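Local coordinates for beta-lactamase-like protein (Koribacter versatilis, PDB 6B9V) that is probably a metal-dependent diphosphatase of the PhnP family, with a metallo-beta-lactamase-like fold, that cleaves reactive FAD photoproducts, at residues A[141-155]-A[162-174]. Sequence-based numbering, arbitrary orientation.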
loop_
_atom_site.group_PDB
_atom_site.type_symbol
_atom_site.label_atom_id
_atom_site.label_comp_id
_atom_site.label_asym_id
_atom_site.label_seq_id
_atom_site.Cartn_x
_atom_site.Cartn_y
_atom_site.Cartn_z
ATOM N N VAL A 141 -7.945 6.352 22.996
ATOM C CA VAL A 141 -9.397 6.273 22.957
ATOM C C VAL A 141 -9.907 5.225 23.945
ATOM O O VAL A 141 -9.503 4.064 23.894
ATOM C CB VAL A 141 -9.917 5.900 21.553
ATOM C CG1 VAL A 141 -11.440 5.870 21.537
ATOM C CG2 VAL A 141 -9.389 6.865 20.492
ATOM N N HIS A 142 -10.794 5.632 24.847
ATOM C CA HIS A 142 -11.573 4.665 25.595
ATOM C C HIS A 142 -13.029 4.848 25.204
ATOM O O HIS A 142 -13.324 5.205 24.066
ATOM C CB HIS A 142 -11.377 4.817 27.103
ATOM C CG HIS A 142 -11.553 3.536 27.858
ATOM N ND1 HIS A 142 -12.602 3.318 28.731
ATOM C CD2 HIS A 142 -10.827 2.392 27.860
ATOM C CE1 HIS A 142 -12.505 2.106 29.241
ATOM N NE2 HIS A 142 -11.434 1.521 28.729
ATOM N N HIS A 143 -13.943 4.624 26.134
ATOM C CA HIS A 143 -15.356 4.640 25.781
ATOM C C HIS A 143 -15.938 6.053 25.720
ATOM O O HIS A 143 -17.003 6.266 25.141
ATOM C CB HIS A 143 -16.145 3.769 26.759
ATOM C CG HIS A 143 -16.028 2.301 26.480
ATOM N ND1 HIS A 143 -14.831 1.696 26.160
ATOM C CD2 HIS A 143 -16.960 1.318 26.461
ATOM C CE1 HIS A 143 -15.029 0.405 25.964
ATOM N NE2 HIS A 143 -16.312 0.149 26.142
ATOM N N GLU A 144 -15.235 7.020 26.293
ATOM C CA GLU A 144 -15.685 8.408 26.236
ATOM C C GLU A 144 -15.595 8.959 24.812
ATOM O O GLU A 144 -14.786 8.491 24.011
ATOM C CB GLU A 144 -14.863 9.275 27.193
ATOM C CG GLU A 144 -14.780 8.730 28.613
ATOM C CD GLU A 144 -15.787 9.385 29.533
ATOM O OE1 GLU A 144 -16.663 10.114 29.020
ATOM O OE2 GLU A 144 -15.706 9.171 30.762
ATOM N N ALA A 145 -16.420 9.955 24.500
ATOM C CA ALA A 145 -16.431 10.556 23.162
ATOM C C ALA A 145 -15.139 11.306 22.829
ATOM O O ALA A 145 -14.504 11.912 23.692
ATOM C CB ALA A 145 -17.629 11.496 23.015
ATOM N N ILE A 146 -14.763 11.245 21.560
ATOM C CA ILE A 146 -13.612 11.946 21.021
ATOM C C ILE A 146 -14.045 13.309 20.520
ATOM O O ILE A 146 -14.814 13.398 19.564
ATOM C CB ILE A 146 -12.965 11.171 19.849
ATOM C CG1 ILE A 146 -12.741 9.703 20.215
ATOM C CG2 ILE A 146 -11.672 11.839 19.416
ATOM C CD1 ILE A 146 -11.941 9.509 21.489
ATOM N N GLU A 147 -13.544 14.365 21.154
ATOM C CA GLU A 147 -13.869 15.726 20.752
ATOM C C GLU A 147 -12.968 16.183 19.610
ATOM O O GLU A 147 -11.782 16.434 19.810
ATOM C CB GLU A 147 -13.737 16.668 21.950
ATOM C CG GLU A 147 -14.495 16.201 23.183
ATOM C CD GLU A 147 -15.985 16.490 23.107
ATOM O OE1 GLU A 147 -16.404 17.199 22.166
ATOM O OE2 GLU A 147 -16.735 16.016 23.991
ATOM N N LEU A 148 -13.528 16.262 18.406
ATOM C CA LEU A 148 -12.762 16.652 17.234
ATOM C C LEU A 148 -13.339 17.892 16.567
ATOM O O LEU A 148 -14.359 17.827 15.872
ATOM C CB LEU A 148 -12.706 15.503 16.226
ATOM C CG LEU A 148 -11.965 14.241 16.668
ATOM C CD1 LEU A 148 -11.960 13.175 15.555
ATOM C CD2 LEU A 148 -10.547 14.581 17.098
ATOM N N PHE A 149 -12.677 19.018 16.796
ATOM C CA PHE A 149 -13.026 20.278 16.152
ATOM C C PHE A 149 -14.504 20.630 16.284
ATOM O O PHE A 149 -15.131 21.072 15.329
ATOM C CB PHE A 149 -12.609 20.219 14.683
ATOM C CG PHE A 149 -11.259 19.611 14.487
ATOM C CD1 PHE A 149 -10.113 20.326 14.796
ATOM C CD2 PHE A 149 -11.130 18.310 14.029
ATOM C CE1 PHE A 149 -8.865 19.759 14.635
ATOM C CE2 PHE A 149 -9.888 17.743 13.865
ATOM C CZ PHE A 149 -8.753 18.470 14.174
ATOM N N GLY A 150 -15.056 20.430 17.476
ATOM C CA GLY A 150 -16.444 20.762 17.735
ATOM C C GLY A 150 -17.396 19.577 17.627
ATOM O O GLY A 150 -18.507 19.626 18.138
ATOM N N ALA A 151 -16.974 18.508 16.965
ATOM C CA ALA A 151 -17.861 17.363 16.784
ATOM C C ALA A 151 -17.520 16.256 17.775
ATOM O O ALA A 151 -16.387 16.159 18.231
ATOM C CB ALA A 151 -17.779 16.849 15.368
ATOM N N LYS A 152 -18.500 15.430 18.122
ATOM C CA LYS A 152 -18.214 14.286 18.983
ATOM C C LYS A 152 -18.236 12.982 18.192
ATOM O O LYS A 152 -19.213 12.668 17.517
ATOM C CB LYS A 152 -19.197 14.226 20.151
ATOM C CG LYS A 152 -19.028 15.377 21.127
ATOM C CD LYS A 152 -19.583 15.055 22.506
ATOM C CE LYS A 152 -21.068 14.743 22.445
ATOM N NZ LYS A 152 -21.864 15.930 22.024
ATOM N N PHE A 153 -17.131 12.243 18.265
ATOM C CA PHE A 153 -17.041 10.902 17.707
ATOM C C PHE A 153 -17.150 9.891 18.844
ATOM O O PHE A 153 -16.254 9.777 19.673
ATOM C CB PHE A 153 -15.727 10.714 16.942
ATOM C CG PHE A 153 -15.731 11.316 15.568
ATOM C CD1 PHE A 153 -15.762 12.688 15.395
ATOM C CD2 PHE A 153 -15.675 10.504 14.444
ATOM C CE1 PHE A 153 -15.758 13.240 14.114
ATOM C CE2 PHE A 153 -15.678 11.049 13.167
ATOM C CZ PHE A 153 -15.719 12.421 13.006
ATOM N N ILE A 154 -18.255 9.167 18.889
ATOM C CA ILE A 154 -18.543 8.259 19.995
ATOM C C ILE A 154 -18.054 6.862 19.642
ATOM O O ILE A 154 -18.485 6.304 18.645
ATOM C CB ILE A 154 -20.057 8.222 20.296
ATOM C CG1 ILE A 154 -20.598 9.651 20.427
ATOM C CG2 ILE A 154 -20.337 7.410 21.554
ATOM C CD1 ILE A 154 -22.092 9.747 20.264
ATOM N N PRO A 155 -17.142 6.302 20.448
ATOM C CA PRO A 155 -16.714 4.918 20.209
ATOM C C PRO A 155 -17.857 3.950 20.513
ATOM O O PRO A 155 -18.537 4.083 21.536
ATOM C CB PRO A 155 -15.548 4.721 21.192
ATOM C CG PRO A 155 -15.158 6.123 21.634
ATOM C CD PRO A 155 -16.439 6.905 21.593
ATOM N N GLU A 162 -13.469 -12.671 18.835
ATOM C CA GLU A 162 -13.588 -12.512 20.278
ATOM C C GLU A 162 -12.833 -11.272 20.777
ATOM O O GLU A 162 -12.702 -11.074 21.987
ATOM C CB GLU A 162 -13.087 -13.768 20.999
ATOM C CG GLU A 162 -11.642 -14.115 20.718
ATOM C CD GLU A 162 -11.259 -15.474 21.277
ATOM O OE1 GLU A 162 -12.078 -16.063 22.020
ATOM O OE2 GLU A 162 -10.143 -15.952 20.970
ATOM N N THR A 163 -12.353 -10.435 19.854
ATOM C CA THR A 163 -11.627 -9.222 20.245
ATOM C C THR A 163 -12.536 -7.992 20.205
ATOM O O THR A 163 -13.165 -7.758 19.194
ATOM C CB THR A 163 -10.422 -8.978 19.308
ATOM O OG1 THR A 163 -9.540 -10.107 19.358
ATOM C CG2 THR A 163 -9.664 -7.700 19.687
ATOM N N GLU A 164 -12.612 -7.202 21.276
ATOM C CA GLU A 164 -13.417 -5.966 21.215
ATOM C C GLU A 164 -12.659 -4.869 20.457
ATOM O O GLU A 164 -11.502 -4.592 20.758
ATOM C CB GLU A 164 -13.798 -5.462 22.609
ATOM C CG GLU A 164 -14.647 -4.177 22.570
ATOM C CD GLU A 164 -14.941 -3.595 23.946
ATOM O OE1 GLU A 164 -15.840 -4.113 24.636
ATOM O OE2 GLU A 164 -14.284 -2.607 24.331
ATOM N N ILE A 165 -13.311 -4.264 19.468
ATOM C CA ILE A 165 -12.745 -3.133 18.719
ATOM C C ILE A 165 -13.801 -2.022 18.689
ATOM O O ILE A 165 -14.863 -2.165 19.300
ATOM C CB ILE A 165 -12.326 -3.518 17.268
ATOM C CG1 ILE A 165 -13.549 -3.826 16.403
ATOM C CG2 ILE A 165 -11.364 -4.707 17.290
ATOM C CD1 ILE A 165 -13.252 -3.797 14.883
ATOM N N TYR A 166 -13.516 -0.924 17.993
ATOM C CA TYR A 166 -14.470 0.191 17.915
ATOM C C TYR A 166 -15.024 0.453 16.524
ATOM O O TYR A 166 -14.300 0.415 15.523
ATOM C CB TYR A 166 -13.827 1.502 18.399
ATOM C CG TYR A 166 -13.667 1.620 19.900
ATOM C CD1 TYR A 166 -14.611 1.085 20.769
ATOM C CD2 TYR A 166 -12.567 2.267 20.445
ATOM C CE1 TYR A 166 -14.461 1.193 22.149
ATOM C CE2 TYR A 166 -12.406 2.380 21.819
ATOM C CZ TYR A 166 -13.356 1.843 22.665
ATOM O OH TYR A 166 -13.192 1.957 24.029
ATOM N N GLY A 167 -16.311 0.775 16.479
ATOM C CA GLY A 167 -16.871 1.520 15.369
ATOM C C GLY A 167 -17.107 2.914 15.926
ATOM O O GLY A 167 -16.787 3.160 17.083
ATOM N N TYR A 168 -17.645 3.834 15.131
ATOM C CA TYR A 168 -17.876 5.184 15.647
ATOM C C TYR A 168 -19.182 5.774 15.183
ATOM O O TYR A 168 -19.571 5.586 14.046
ATOM C CB TYR A 168 -16.729 6.122 15.237
ATOM C CG TYR A 168 -15.404 5.687 15.807
ATOM C CD1 TYR A 168 -14.557 4.846 15.095
ATOM C CD2 TYR A 168 -15.017 6.091 17.081
ATOM C CE1 TYR A 168 -13.340 4.427 15.637
ATOM C CE2 TYR A 168 -13.819 5.686 17.626
ATOM C CZ TYR A 168 -12.984 4.857 16.905
ATOM O OH TYR A 168 -11.801 4.464 17.472
ATOM N N ARG A 169 -19.847 6.507 16.073
ATOM C CA ARG A 169 -21.016 7.261 15.675
ATOM C C ARG A 169 -20.657 8.737 15.720
ATOM O O ARG A 169 -20.037 9.207 16.667
ATOM C CB ARG A 169 -22.219 6.986 16.585
ATOM C CG ARG A 169 -23.422 7.851 16.239
ATOM C CD ARG A 169 -24.645 7.521 17.072
ATOM N NE ARG A 169 -25.785 8.346 16.665
ATOM C CZ ARG A 169 -27.060 7.951 16.706
ATOM N NH1 ARG A 169 -27.371 6.732 17.130
ATOM N NH2 ARG A 169 -28.029 8.776 16.313
ATOM N N PHE A 170 -21.058 9.471 14.698
ATOM C CA PHE A 170 -20.777 10.892 14.637
ATOM C C PHE A 170 -21.993 11.577 14.016
ATOM O O PHE A 170 -22.320 11.345 12.847
ATOM C CB PHE A 170 -19.480 11.166 13.853
ATOM C CG PHE A 170 -19.245 10.219 12.692
ATOM C CD1 PHE A 170 -18.701 8.959 12.900
ATOM C CD2 PHE A 170 -19.524 10.611 11.388
ATOM C CE1 PHE A 170 -18.484 8.085 11.841
ATOM C CE2 PHE A 170 -19.296 9.744 10.321
ATOM C CZ PHE A 170 -18.777 8.481 10.551
ATOM N N GLY A 171 -22.683 12.379 14.824
ATOM C CA GLY A 171 -23.920 13.013 14.392
ATOM C C GLY A 171 -24.926 11.962 13.941
ATOM O O GLY A 171 -25.161 10.977 14.645
ATOM N N SER A 172 -25.494 12.145 12.754
ATOM C CA SER A 172 -26.485 11.193 12.249
ATOM C C SER A 172 -25.860 10.057 11.433
ATOM O O SER A 172 -26.574 9.338 10.725
ATOM C CB SER A 172 -27.536 11.918 11.400
ATOM O OG SER A 172 -26.924 12.618 10.330
ATOM N N ALA A 173 -24.544 9.875 11.536
ATOM C CA ALA A 173 -23.904 8.777 10.805
ATOM C C ALA A 173 -23.147 7.820 11.736
ATOM O O ALA A 173 -22.744 8.208 12.824
ATOM C CB ALA A 173 -22.971 9.340 9.754
ATOM N N ALA A 174 -22.967 6.569 11.321
ATOM C CA ALA A 174 -22.152 5.634 12.093
ATOM C C ALA A 174 -21.415 4.673 11.164
ATOM O O ALA A 174 -21.908 4.278 10.104
ATOM C CB ALA A 174 -22.999 4.862 13.115
HETATM O O HOH W 1 -17.110 -2.613 26.686
HETATM O O HOH W 2 -21.816 12.895 17.601
#
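With chi1 of -75°, Y166 holds CG opposite its carbonyl carbon and sends its ring across to P155 and H143; in F170, CG lies between the backbone N and the carbonyl carbon (chi1 35°), with CB over the F153 ring. CB of P155 sits over the centre of one Y166 ring face, 3.6 Å from the centroid and nearly on the normal, a CH-pi contact. CG1 of V141 packs 3.6 Å from Y166 CE2. At the far end, Y166 OH lies 2.7 Å from H143 ND1, and the Y166 ring turns its edge to the H143 face in an offset edge-to-face pair, planes at 76°. One water bridges H143 NE2 and E164 OE1, to which it donates.

Farther along, F170 CB stands 3.9 Å from the F153 ring centroid; L148 CD1 lies over the opposite face. Between these clusters, antiparallel pairing is fixed by I154 N to R169 O (2.8 Å) and R169 N to I154 O (2.9 Å), the two bonds of one hydrogen-bonded pair; P155 and Y168 form the adjacent non-hydrogen-bonded pair.

The contact joins strands 151-160 and 163-170 of a beta hairpin. Y168 OH hydrogen-bonds to Y76 O, just after strand 73-75, and F153 and F170 touch strand 41-46; both strands belong to the other sheet.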